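Local coordinates for probable ribosomal RNA small subunit methyltransferase (Thermus thermophilus, PDB 3DMH), which methylates the N2 atom of a guanine in 16S ribosomal RNA, taking the methyl group from S-adenosylmethionine, at residues K345-L350 / E364-F369; V303-F308 / F337-P342; A321-A326 / E351-A356. All coordinates share one frame; numbering follows the deposited sequence.

Contact 1 (K345-L350 / E364-F369); sequences KYEPLL and EYKVLF. With GMP (guanosine), chain E.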
loop_
_atom_site.group_PDB
_atom_site.type_symbol
_atom_site.label_atom_id
_atom_site.label_comp_id
_atom_site.label_asym_id
_atom_site.label_seq_id
_atom_site.Cartn_x
_atom_site.Cartn_y
_atom_site.Cartn_z
ATOM N N LYS A 345 2.646 -4.033 -21.314
ATOM C CA LYS A 345 2.611 -3.169 -22.483
ATOM C C LYS A 345 2.847 -1.685 -22.169
ATOM O O LYS A 345 2.025 -0.830 -22.486
ATOM C CB LYS A 345 1.308 -3.405 -23.257
ATOM C CG LYS A 345 1.129 -4.853 -23.672
ATOM C CD LYS A 345 -0.224 -5.093 -24.315
ATOM C CE LYS A 345 -0.449 -6.575 -24.551
ATOM N NZ LYS A 345 -1.824 -6.850 -25.072
ATOM N N TYR A 346 3.991 -1.381 -21.565
ATOM C CA TYR A 346 4.326 0.016 -21.220
ATOM C C TYR A 346 4.757 0.846 -22.420
ATOM O O TYR A 346 4.607 2.063 -22.420
ATOM C CB TYR A 346 5.419 0.064 -20.158
ATOM C CG TYR A 346 4.915 -0.224 -18.771
ATOM C CD1 TYR A 346 4.256 0.755 -18.035
ATOM C CD2 TYR A 346 5.106 -1.471 -18.190
ATOM C CE1 TYR A 346 3.788 0.479 -16.756
ATOM C CE2 TYR A 346 4.635 -1.760 -16.913
ATOM C CZ TYR A 346 3.986 -0.776 -16.203
ATOM O OH TYR A 346 3.537 -1.075 -14.927
ATOM N N GLU A 347 5.290 0.181 -23.437
ATOM C CA GLU A 347 5.831 0.858 -24.610
ATOM C C GLU A 347 4.853 1.863 -25.218
ATOM O O GLU A 347 5.219 3.029 -25.379
ATOM C CB GLU A 347 6.296 -0.158 -25.656
ATOM C CG GLU A 347 7.536 -0.927 -25.243
ATOM C CD GLU A 347 7.248 -2.149 -24.391
ATOM O OE1 GLU A 347 6.071 -2.424 -24.068
ATOM O OE2 GLU A 347 8.222 -2.848 -24.056
ATOM N N PRO A 348 3.618 1.423 -25.554
ATOM C CA PRO A 348 2.682 2.409 -26.116
ATOM C C PRO A 348 2.376 3.587 -25.192
ATOM O O PRO A 348 2.171 4.703 -25.685
ATOM C CB PRO A 348 1.411 1.592 -26.398
ATOM C CG PRO A 348 1.568 0.322 -25.646
ATOM C CD PRO A 348 3.034 0.068 -25.530
ATOM N N LEU A 349 2.346 3.350 -23.879
ATOM C CA LEU A 349 2.094 4.419 -22.902
ATOM C C LEU A 349 3.204 5.467 -22.897
ATOM O O LEU A 349 2.929 6.676 -22.862
ATOM C CB LEU A 349 1.932 3.865 -21.473
ATOM C CG LEU A 349 0.865 2.821 -21.147
ATOM C CD1 LEU A 349 0.893 2.521 -19.642
ATOM C CD2 LEU A 349 -0.525 3.271 -21.571
ATOM N N LEU A 350 4.458 5.011 -22.936
ATOM C CA LEU A 350 5.585 5.939 -22.954
ATOM C C LEU A 350 5.648 6.717 -24.271
ATOM O O LEU A 350 5.939 7.908 -24.273
ATOM C CB LEU A 350 6.911 5.218 -22.644
ATOM C CG LEU A 350 7.267 5.112 -21.145
ATOM C CD1 LEU A 350 6.461 4.025 -20.420
ATOM C CD2 LEU A 350 8.775 4.822 -20.998
ATOM N N GLU A 364 15.263 -10.739 -17.427
ATOM C CA GLU A 364 14.225 -11.171 -16.496
ATOM C C GLU A 364 13.192 -10.057 -16.364
ATOM O O GLU A 364 12.003 -10.319 -16.182
ATOM C CB GLU A 364 14.784 -11.550 -15.121
ATOM C CG GLU A 364 13.768 -12.348 -14.277
ATOM C CD GLU A 364 14.292 -12.826 -12.917
ATOM O OE1 GLU A 364 15.163 -12.153 -12.306
ATOM O OE2 GLU A 364 13.799 -13.881 -12.451
ATOM N N TYR A 365 13.674 -8.820 -16.465
ATOM C CA TYR A 365 12.823 -7.631 -16.491
ATOM C C TYR A 365 13.269 -6.716 -17.616
ATOM O O TYR A 365 14.346 -6.900 -18.203
ATOM C CB TYR A 365 12.894 -6.862 -15.164
ATOM C CG TYR A 365 12.674 -7.752 -13.979
ATOM C CD1 TYR A 365 11.388 -7.973 -13.477
ATOM C CD2 TYR A 365 13.745 -8.407 -13.381
ATOM C CE1 TYR A 365 11.193 -8.833 -12.399
ATOM C CE2 TYR A 365 13.560 -9.247 -12.313
ATOM C CZ TYR A 365 12.292 -9.460 -11.829
ATOM O OH TYR A 365 12.140 -10.293 -10.755
ATOM N N LYS A 366 12.428 -5.746 -17.942
ATOM C CA LYS A 366 12.826 -4.698 -18.871
ATOM C C LYS A 366 12.880 -3.332 -18.205
ATOM O O LYS A 366 12.043 -3.003 -17.361
ATOM C CB LYS A 366 11.944 -4.674 -20.131
ATOM C CG LYS A 366 10.525 -4.261 -19.926
ATOM C CD LYS A 366 9.774 -4.324 -21.234
ATOM C CE LYS A 366 8.294 -4.081 -20.996
ATOM N NZ LYS A 366 7.477 -4.604 -22.129
ATOM N N VAL A 367 13.902 -2.572 -18.580
ATOM C CA VAL A 367 14.037 -1.191 -18.151
ATOM C C VAL A 367 13.783 -0.308 -19.357
ATOM O O VAL A 367 14.504 -0.370 -20.374
ATOM C CB VAL A 367 15.423 -0.893 -17.538
ATOM C CG1 VAL A 367 15.502 0.560 -17.089
ATOM C CG2 VAL A 367 15.711 -1.838 -16.365
ATOM N N LEU A 368 12.729 0.493 -19.247
ATOM C CA LEU A 368 12.398 1.468 -20.271
ATOM C C LEU A 368 12.844 2.854 -19.834
ATOM O O LEU A 368 12.924 3.147 -18.634
ATOM C CB LEU A 368 10.897 1.448 -20.574
ATOM C CG LEU A 368 10.336 0.103 -21.065
ATOM C CD1 LEU A 368 8.838 0.205 -21.294
ATOM C CD2 LEU A 368 11.027 -0.397 -22.325
ATOM N N PHE A 369 13.121 3.696 -20.829
ATOM C CA PHE A 369 13.654 5.033 -20.607
ATOM C C PHE A 369 12.933 6.010 -21.516
ATOM O O PHE A 369 12.577 5.674 -22.648
ATOM C CB PHE A 369 15.162 5.029 -20.921
ATOM C CG PHE A 369 15.799 6.405 -20.966
ATOM C CD1 PHE A 369 16.346 6.973 -19.820
ATOM C CD2 PHE A 369 15.880 7.112 -22.170
ATOM C CE1 PHE A 369 16.944 8.243 -19.858
ATOM C CE2 PHE A 369 16.484 8.383 -22.225
ATOM C CZ PHE A 369 17.016 8.948 -21.067
HETATM C "C4'" GMP E . 9.466 -12.651 -10.523
HETATM O "O4'" GMP E . 9.167 -11.322 -10.969
HETATM C "C3'" GMP E . 8.356 -13.038 -9.560
HETATM O "O3'" GMP E . 8.835 -12.794 -8.231
HETATM C "C2'" GMP E . 7.236 -12.066 -9.883
HETATM O "O2'" GMP E . 6.420 -11.805 -8.741
HETATM C "C1'" GMP E . 8.004 -10.824 -10.300
HETATM N N9 GMP E . 7.311 -9.923 -11.245
HETATM C C8 GMP E . 6.419 -10.235 -12.200
HETATM N N7 GMP E . 6.021 -9.132 -12.885
HETATM C C5 GMP E . 6.691 -8.076 -12.372
HETATM C C6 GMP E . 6.756 -6.611 -12.616
HETATM O O6 GMP E . 6.070 -6.078 -13.513
HETATM N N1 GMP E . 7.578 -5.884 -11.837
HETATM C C2 GMP E . 8.338 -6.428 -10.855
HETATM N N2 GMP E . 9.150 -5.656 -10.093
HETATM N N3 GMP E . 8.329 -7.762 -10.578
HETATM C C4 GMP E . 7.544 -8.606 -11.294
#
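Helix 346-350 lies over strand 366-369 with E347 nearest L368 and L350 nearest F369. The two run almost parallel, their axes 9° apart and separated by 9.9 Å at closest approach, a spacing bridged by side chains. L368 provides the apolar centre: its CD1 meets Y346 CB at 3.6 Å, while its CB faces L350 CD2 at 4.0 Å. Branched leucines suit this layer, since they fill it without leaving polar atoms to satisfy. Nearer the start of the strand, E347 and K366 reach for each other tip to tip. K366 CG sits between the backbone N and the carbonyl carbon (chi1 68°), and the rest of the chain is extended, which carries NZ up to the helix. There NZ forms a salt bridge with E347 OE2 at 2.7 Å, on the syn side of the carboxylate. The carbonyls of P342 and L344 also accept bonds from NZ, so the ammonium is gripped by three oxygens. An alanine at E347 would probably deprive K366 of this counter-charge, leaving the ammonium to the neutral carbonyls of P342 and L344. Just before the strand, Y365 turns its ring edge to the guanosine ribose. A helix covering the antiparallel strand 366-371, itself inserted between strands 334-340 and 358-362, is characteristic of the Rossmann-like class I methyltransferase fold.

Contact 2 (V303-F308 / F337-P342); sequences VTNPPF and FLVSNP. With GMP (guanosine), chain E; SAM (S-adenosylmethionine), chain D.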
loop_
_atom_site.group_PDB
_atom_site.type_symbol
_atom_site.label_atom_id
_atom_site.label_comp_id
_atom_site.label_asym_id
_atom_site.label_seq_id
_atom_site.Cartn_x
_atom_site.Cartn_y
_atom_site.Cartn_z
ATOM N N VAL A 303 12.030 7.882 -11.250
ATOM C CA VAL A 303 12.273 6.438 -11.342
ATOM C C VAL A 303 11.068 5.712 -10.792
ATOM O O VAL A 303 10.394 6.214 -9.881
ATOM C CB VAL A 303 13.546 5.985 -10.557
ATOM C CG1 VAL A 303 14.788 6.651 -11.122
ATOM C CG2 VAL A 303 13.400 6.283 -9.050
ATOM N N THR A 304 10.804 4.520 -11.322
ATOM C CA THR A 304 9.734 3.720 -10.748
ATOM C C THR A 304 9.871 2.247 -11.076
ATOM O O THR A 304 10.247 1.886 -12.186
ATOM C CB THR A 304 8.326 4.236 -11.173
ATOM O OG1 THR A 304 7.319 3.526 -10.437
ATOM C CG2 THR A 304 8.084 4.066 -12.698
ATOM N N ASN A 305 9.589 1.435 -10.056
ATOM C CA ASN A 305 9.305 0.008 -10.199
ATOM C C ASN A 305 7.815 -0.102 -9.817
ATOM O O ASN A 305 7.498 -0.231 -8.626
ATOM C CB ASN A 305 10.199 -0.757 -9.222
ATOM C CG ASN A 305 9.976 -2.256 -9.258
ATOM O OD1 ASN A 305 9.145 -2.750 -10.013
ATOM N ND2 ASN A 305 10.726 -2.992 -8.423
ATOM N N PRO A 306 6.903 0.034 -10.798
ATOM C CA PRO A 306 5.493 0.170 -10.422
ATOM C C PRO A 306 4.858 -1.093 -9.853
ATOM O O PRO A 306 5.353 -2.220 -10.083
ATOM C CB PRO A 306 4.781 0.527 -11.737
ATOM C CG PRO A 306 5.821 0.757 -12.742
ATOM C CD PRO A 306 7.107 0.136 -12.260
ATOM N N PRO A 307 3.717 -0.929 -9.176
ATOM C CA PRO A 307 2.952 -2.105 -8.744
ATOM C C PRO A 307 2.433 -2.892 -9.942
ATOM O O PRO A 307 2.289 -2.338 -11.032
ATOM C CB PRO A 307 1.781 -1.509 -7.959
ATOM C CG PRO A 307 1.653 -0.110 -8.482
ATOM C CD PRO A 307 3.022 0.340 -8.886
ATOM N N PHE A 308 2.154 -4.172 -9.731
ATOM C CA PHE A 308 1.712 -5.021 -10.826
ATOM C C PHE A 308 0.767 -6.078 -10.285
ATOM O O PHE A 308 0.803 -6.406 -9.099
ATOM C CB PHE A 308 2.912 -5.652 -11.542
ATOM C CG PHE A 308 3.825 -6.418 -10.635
ATOM C CD1 PHE A 308 3.678 -7.794 -10.484
ATOM C CD2 PHE A 308 4.835 -5.765 -9.930
ATOM C CE1 PHE A 308 4.525 -8.508 -9.638
ATOM C CE2 PHE A 308 5.681 -6.468 -9.084
ATOM C CZ PHE A 308 5.524 -7.835 -8.932
ATOM N N PHE A 337 12.900 6.567 -15.830
ATOM C CA PHE A 337 13.289 5.156 -15.867
ATOM C C PHE A 337 12.178 4.325 -15.241
ATOM O O PHE A 337 11.745 4.630 -14.123
ATOM C CB PHE A 337 14.555 4.896 -15.034
ATOM C CG PHE A 337 15.785 5.547 -15.566
ATOM C CD1 PHE A 337 16.701 4.832 -16.335
ATOM C CD2 PHE A 337 16.041 6.890 -15.296
ATOM C CE1 PHE A 337 17.845 5.454 -16.824
ATOM C CE2 PHE A 337 17.177 7.505 -15.767
ATOM C CZ PHE A 337 18.092 6.788 -16.540
ATOM N N LEU A 338 11.740 3.275 -15.939
ATOM C CA LEU A 338 10.692 2.386 -15.427
ATOM C C LEU A 338 11.112 0.937 -15.619
ATOM O O LEU A 338 11.651 0.587 -16.668
ATOM C CB LEU A 338 9.388 2.656 -16.182
ATOM C CG LEU A 338 8.180 1.760 -15.888
ATOM C CD1 LEU A 338 6.854 2.500 -16.079
ATOM C CD2 LEU A 338 8.238 0.532 -16.793
ATOM N N VAL A 339 10.869 0.089 -14.625
ATOM C CA VAL A 339 11.222 -1.328 -14.773
ATOM C C VAL A 339 9.977 -2.187 -14.586
ATOM O O VAL A 339 9.155 -1.913 -13.700
ATOM C CB VAL A 339 12.386 -1.734 -13.828
ATOM C CG1 VAL A 339 12.000 -1.591 -12.353
ATOM C CG2 VAL A 339 12.874 -3.161 -14.123
ATOM N N SER A 340 9.832 -3.217 -15.433
ATOM C CA SER A 340 8.681 -4.098 -15.329
ATOM C C SER A 340 8.944 -5.489 -15.895
ATOM O O SER A 340 9.990 -5.752 -16.474
ATOM C CB SER A 340 7.475 -3.497 -16.045
ATOM O OG SER A 340 7.548 -3.679 -17.436
ATOM N N ASN A 341 7.969 -6.370 -15.716
ATOM C CA ASN A 341 7.966 -7.657 -16.403
ATOM C C ASN A 341 8.081 -7.401 -17.913
ATOM O O ASN A 341 7.491 -6.451 -18.419
ATOM C CB ASN A 341 6.673 -8.407 -16.081
ATOM C CG ASN A 341 6.561 -9.716 -16.820
ATOM O OD1 ASN A 341 6.130 -9.760 -17.982
ATOM N ND2 ASN A 341 6.965 -10.807 -16.160
ATOM N N PRO A 342 8.847 -8.236 -18.638
ATOM C CA PRO A 342 9.070 -7.993 -20.070
ATOM C C PRO A 342 7.815 -7.889 -20.955
ATOM O O PRO A 342 7.888 -7.290 -22.033
ATOM C CB PRO A 342 9.927 -9.198 -20.495
ATOM C CG PRO A 342 10.663 -9.555 -19.238
ATOM C CD PRO A 342 9.604 -9.416 -18.173
HETATM C "C4'" GMP E . 9.466 -12.651 -10.523
HETATM O "O4'" GMP E . 9.167 -11.322 -10.969
HETATM C "C3'" GMP E . 8.356 -13.038 -9.560
HETATM O "O3'" GMP E . 8.835 -12.794 -8.231
HETATM C "C2'" GMP E . 7.236 -12.066 -9.883
HETATM O "O2'" GMP E . 6.420 -11.805 -8.741
HETATM C "C1'" GMP E . 8.004 -10.824 -10.300
HETATM N N9 GMP E . 7.311 -9.923 -11.245
HETATM C C8 GMP E . 6.419 -10.235 -12.200
HETATM N N7 GMP E . 6.021 -9.132 -12.885
HETATM C C5 GMP E . 6.691 -8.076 -12.372
HETATM C C6 GMP E . 6.756 -6.611 -12.616
HETATM O O6 GMP E . 6.070 -6.078 -13.513
HETATM N N1 GMP E . 7.578 -5.884 -11.837
HETATM C C2 GMP E . 8.338 -6.428 -10.855
HETATM N N2 GMP E . 9.150 -5.656 -10.093
HETATM N N3 GMP E . 8.329 -7.762 -10.578
HETATM C C4 GMP E . 7.544 -8.606 -11.294
HETATM N N SAM D . 10.366 1.216 -5.177
HETATM C CA SAM D . 10.295 0.006 -4.287
HETATM C C SAM D . 11.289 -1.024 -4.778
HETATM O O SAM D . 11.775 -0.822 -5.899
HETATM O OXT SAM D . 11.544 -2.018 -4.077
HETATM C CB SAM D . 8.898 -0.619 -4.305
HETATM C CG SAM D . 8.394 -1.084 -5.674
HETATM S SD SAM D . 6.779 -1.917 -5.541
HETATM C CE SAM D . 6.759 -2.916 -7.058
HETATM C "C5'" SAM D . 5.542 -0.657 -5.966
HETATM C "C4'" SAM D . 5.278 0.305 -4.819
HETATM O "O4'" SAM D . 4.222 1.146 -5.278
HETATM C "C3'" SAM D . 4.825 -0.354 -3.509
HETATM O "O3'" SAM D . 5.645 0.033 -2.414
HETATM C "C2'" SAM D . 3.375 0.119 -3.362
HETATM O "O2'" SAM D . 2.906 0.233 -2.033
HETATM C "C1'" SAM D . 3.467 1.441 -4.120
HETATM N N9 SAM D . 2.156 1.945 -4.483
HETATM C C8 SAM D . 1.000 1.234 -4.799
HETATM N N7 SAM D . 0.012 2.110 -5.107
HETATM C C5 SAM D . 0.531 3.381 -4.971
HETATM C C6 SAM D . -0.013 4.663 -5.109
HETATM N N6 SAM D . -1.304 4.843 -5.422
HETATM N N1 SAM D . 0.816 5.739 -4.894
HETATM C C2 SAM D . 2.137 5.579 -4.540
HETATM N N3 SAM D . 2.688 4.318 -4.340
HETATM C C4 SAM D . 1.878 3.261 -4.574
#
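T304 and L338 pair across two parallel strands in the middle of a class I methyltransferase sheet, and the chain then leaves the first strand through N305-P306-P307-F308, the NPPF form of the motif found in amino-methylating enzymes of nucleic acids. The strands are joined by bonds from T304 N to F337 O and from V339 N to T304 O. T304 puts OG1 anti to its backbone N, where it bonds to L240 O, and lays CG2 beside L338 CD1 at 3.9 Å; threonine thus serves a polar and an apolar neighbour at once. P306 crosses the L338 side chain at about a right angle, CG against CD1.

N305 is extended, CG anti to the backbone N (chi1 179°), with CB resting on V339 CG1 at 3.7 Å. Its amide separates two tasks. OD1 accepts a fairly straight bond from guanosine N2 (2.9 Å, 163°), whereas ND2 is held by D213 and S216 and gives a weak bond to the methionine carboxylate of S-adenosylmethionine. D213 and S216, which themselves bind guanosine and the cofactor, probably fix the amide's orientation, with its carbonyl facing the amino group to be methylated. F308 CG stands between the backbone N and the carbonyl carbon (chi1 55°), which starts the ring toward the base: guanosine C5 lies 3.4 Å above the ring centre. On the same side of the base as N2, guanosine O6 accepts a hydrogen bond from N341 N, and the donor methyl CE lies 3.2 Å from N305 O.

Contact 3 (A321-A326 / E351-A356); sequences AFVNVA and EEKFGA. With SAM (S-adenosylmethionine), chain D.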
loop_
_atom_site.group_PDB
_atom_site.type_symbol
_atom_site.label_atom_id
_atom_site.label_comp_id
_atom_site.label_asym_id
_atom_site.label_seq_id
_atom_site.Cartn_x
_atom_site.Cartn_y
_atom_site.Cartn_z
ATOM N N ALA A 321 -1.064 5.638 -14.081
ATOM C CA ALA A 321 -0.945 6.970 -13.508
ATOM C C ALA A 321 0.505 7.380 -13.254
ATOM O O ALA A 321 0.866 8.554 -13.422
ATOM C CB ALA A 321 -1.763 7.072 -12.223
ATOM N N PHE A 322 1.342 6.425 -12.845
ATOM C CA PHE A 322 2.753 6.705 -12.611
ATOM C C PHE A 322 3.384 7.262 -13.882
ATOM O O PHE A 322 4.135 8.232 -13.830
ATOM C CB PHE A 322 3.491 5.425 -12.207
ATOM C CG PHE A 322 3.409 5.084 -10.735
ATOM C CD1 PHE A 322 2.510 5.711 -9.864
ATOM C CD2 PHE A 322 4.251 4.091 -10.226
ATOM C CE1 PHE A 322 2.501 5.353 -8.520
ATOM C CE2 PHE A 322 4.236 3.732 -8.905
ATOM C CZ PHE A 322 3.357 4.369 -8.037
ATOM N N VAL A 323 3.072 6.637 -15.023
ATOM C CA VAL A 323 3.644 7.091 -16.297
ATOM C C VAL A 323 3.139 8.487 -16.639
ATOM O O VAL A 323 3.930 9.338 -17.009
ATOM C CB VAL A 323 3.289 6.131 -17.420
ATOM C CG1 VAL A 323 3.790 6.658 -18.791
ATOM C CG2 VAL A 323 3.909 4.798 -17.131
ATOM N N ASN A 324 1.830 8.711 -16.493
ATOM C CA ASN A 324 1.255 10.028 -16.828
ATOM C C ASN A 324 1.847 11.093 -15.918
ATOM O O ASN A 324 2.194 12.193 -16.366
ATOM C CB ASN A 324 -0.274 10.029 -16.694
ATOM C CG ASN A 324 -0.949 9.029 -17.619
ATOM O OD1 ASN A 324 -0.378 8.593 -18.619
ATOM N ND2 ASN A 324 -2.180 8.655 -17.281
ATOM N N VAL A 325 1.974 10.758 -14.632
ATOM C CA VAL A 325 2.541 11.705 -13.681
ATOM C C VAL A 325 4.024 11.984 -13.982
ATOM O O VAL A 325 4.454 13.128 -13.950
ATOM C CB VAL A 325 2.278 11.245 -12.225
ATOM C CG1 VAL A 325 3.130 12.032 -11.226
ATOM C CG2 VAL A 325 0.801 11.405 -11.903
ATOM N N ALA A 326 4.794 10.946 -14.320
ATOM C CA ALA A 326 6.200 11.124 -14.637
ATOM C C ALA A 326 6.383 12.125 -15.775
ATOM O O ALA A 326 7.235 13.024 -15.705
ATOM C CB ALA A 326 6.824 9.793 -15.001
ATOM N N GLU A 351 5.347 6.038 -25.375
ATOM C CA GLU A 351 5.286 6.681 -26.682
ATOM C C GLU A 351 4.231 7.789 -26.711
ATOM O O GLU A 351 4.482 8.884 -27.227
ATOM C CB GLU A 351 4.992 5.640 -27.756
ATOM C CG GLU A 351 5.504 6.010 -29.114
ATOM C CD GLU A 351 6.004 4.800 -29.855
ATOM O OE1 GLU A 351 7.225 4.535 -29.789
ATOM O OE2 GLU A 351 5.178 4.100 -30.483
ATOM N N GLU A 352 3.061 7.507 -26.148
ATOM C CA GLU A 352 1.979 8.486 -26.112
ATOM C C GLU A 352 2.335 9.693 -25.240
ATOM O O GLU A 352 2.042 10.833 -25.600
ATOM C CB GLU A 352 0.690 7.832 -25.617
ATOM C CG GLU A 352 -0.514 8.769 -25.576
ATOM C CD GLU A 352 -1.552 8.353 -24.557
ATOM O OE1 GLU A 352 -1.335 7.355 -23.827
ATOM O OE2 GLU A 352 -2.592 9.039 -24.473
ATOM N N LYS A 353 2.977 9.446 -24.100
ATOM C CA LYS A 353 3.208 10.518 -23.130
ATOM C C LYS A 353 4.511 11.307 -23.308
ATOM O O LYS A 353 4.579 12.477 -22.914
ATOM C CB LYS A 353 3.089 9.993 -21.696
ATOM C CG LYS A 353 1.705 9.460 -21.326
ATOM C CD LYS A 353 0.656 10.575 -21.260
ATOM C CE LYS A 353 -0.754 9.995 -21.310
ATOM N NZ LYS A 353 -1.781 11.035 -21.063
ATOM N N PHE A 354 5.529 10.665 -23.886
ATOM C CA PHE A 354 6.846 11.275 -24.074
ATOM C C PHE A 354 7.179 11.512 -25.548
ATOM O O PHE A 354 8.015 12.362 -25.873
ATOM C CB PHE A 354 7.939 10.411 -23.432
ATOM C CG PHE A 354 7.937 10.438 -21.927
ATOM C CD1 PHE A 354 8.658 11.408 -21.234
ATOM C CD2 PHE A 354 7.227 9.481 -21.208
ATOM C CE1 PHE A 354 8.669 11.433 -19.835
ATOM C CE2 PHE A 354 7.235 9.489 -19.815
ATOM C CZ PHE A 354 7.964 10.472 -19.127
ATOM N N GLY A 355 6.534 10.748 -26.432
ATOM C CA GLY A 355 6.769 10.837 -27.868
ATOM C C GLY A 355 7.740 9.792 -28.396
ATOM O O GLY A 355 7.743 9.484 -29.594
ATOM N N ALA A 356 8.572 9.259 -27.500
ATOM C CA ALA A 356 9.569 8.244 -27.829
ATOM C C ALA A 356 10.027 7.549 -26.552
ATOM O O ALA A 356 9.790 8.051 -25.452
ATOM C CB ALA A 356 10.770 8.871 -28.542
HETATM N N SAM D . 10.366 1.216 -5.177
HETATM C CA SAM D . 10.295 0.006 -4.287
HETATM C C SAM D . 11.289 -1.024 -4.778
HETATM O O SAM D . 11.775 -0.822 -5.899
HETATM O OXT SAM D . 11.544 -2.018 -4.077
HETATM C CB SAM D . 8.898 -0.619 -4.305
HETATM C CG SAM D . 8.394 -1.084 -5.674
HETATM S SD SAM D . 6.779 -1.917 -5.541
HETATM C CE SAM D . 6.759 -2.916 -7.058
HETATM C "C5'" SAM D . 5.542 -0.657 -5.966
HETATM C "C4'" SAM D . 5.278 0.305 -4.819
HETATM O "O4'" SAM D . 4.222 1.146 -5.278
HETATM C "C3'" SAM D . 4.825 -0.354 -3.509
HETATM O "O3'" SAM D . 5.645 0.033 -2.414
HETATM C "C2'" SAM D . 3.375 0.119 -3.362
HETATM O "O2'" SAM D . 2.906 0.233 -2.033
HETATM C "C1'" SAM D . 3.467 1.441 -4.120
HETATM N N9 SAM D . 2.156 1.945 -4.483
HETATM C C8 SAM D . 1.000 1.234 -4.799
HETATM N N7 SAM D . 0.012 2.110 -5.107
HETATM C C5 SAM D . 0.531 3.381 -4.971
HETATM C C6 SAM D . -0.013 4.663 -5.109
HETATM N N6 SAM D . -1.304 4.843 -5.422
HETATM N N1 SAM D . 0.816 5.739 -4.894
HETATM C C2 SAM D . 2.137 5.579 -4.540
HETATM N N3 SAM D . 2.688 4.318 -4.340
HETATM C C4 SAM D . 1.878 3.261 -4.574
#
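The F354 ring meets A326 and V323 obliquely, its CZ 4.1 Å from A326 C and its CE2 4.3 Å from V323 O. The small A326 lets the ring come up against the helix backbone, and F336 from the sheet meets the same ring with the planes about 15° apart. F322, on another side of helix 321-326, turns away from this interface and presents its edge to the adenine of S-adenosylmethionine, CZ lying 3.8 Å from N3 of the cofactor.

Beyond the rings, N324 and K353 draw together. The K353 chain bends at chi2 (-68°), which sets CD beside the N324 amide oxygen; CE, not the ammonium, comes nearest, with N324 OD1 3.1 Å from K353 CE but 3.7 Å from NZ. K353 NZ makes a long, weak ion pair with a sulfate probably from the crystallisation liquor. V323 CG1 adds a looser touch on K353 CG. Helix 351-354 then stops at G355, whose positive phi (97°) would press a side chain against the preceding carbonyl.

No hydrogen bond joins 321-326 to 351-356. They are held by apolar packing and by an amide oxygen lying against a methylene that the neighbouring charge probably polarises.

Overall arrangement
Contacts 1 and 2 share the sheet of strands 334-340 and 366-371: L368 N bonds to L338 O at 2.8 Å, and their centres are about 8 Å apart. Contact 3 lies about 11 Å from contact 1 and about 13 Å from contact 2, centre to centre. It shares helix 346-354 with contact 1, V323 CG1 of helix 317-329 meeting L350 CD1 at 4.1 Å, and it packs on contact 2 through P307 CD and F322 CE2, 3.6 Å apart. Contact 2 supplies much of the pocket, touching both ligands; contact 1 reaches guanosine through Y365, and contact 3 the cofactor through F322. The donor methyl CE of S-adenosylmethionine stands 4.7 Å from guanosine N2.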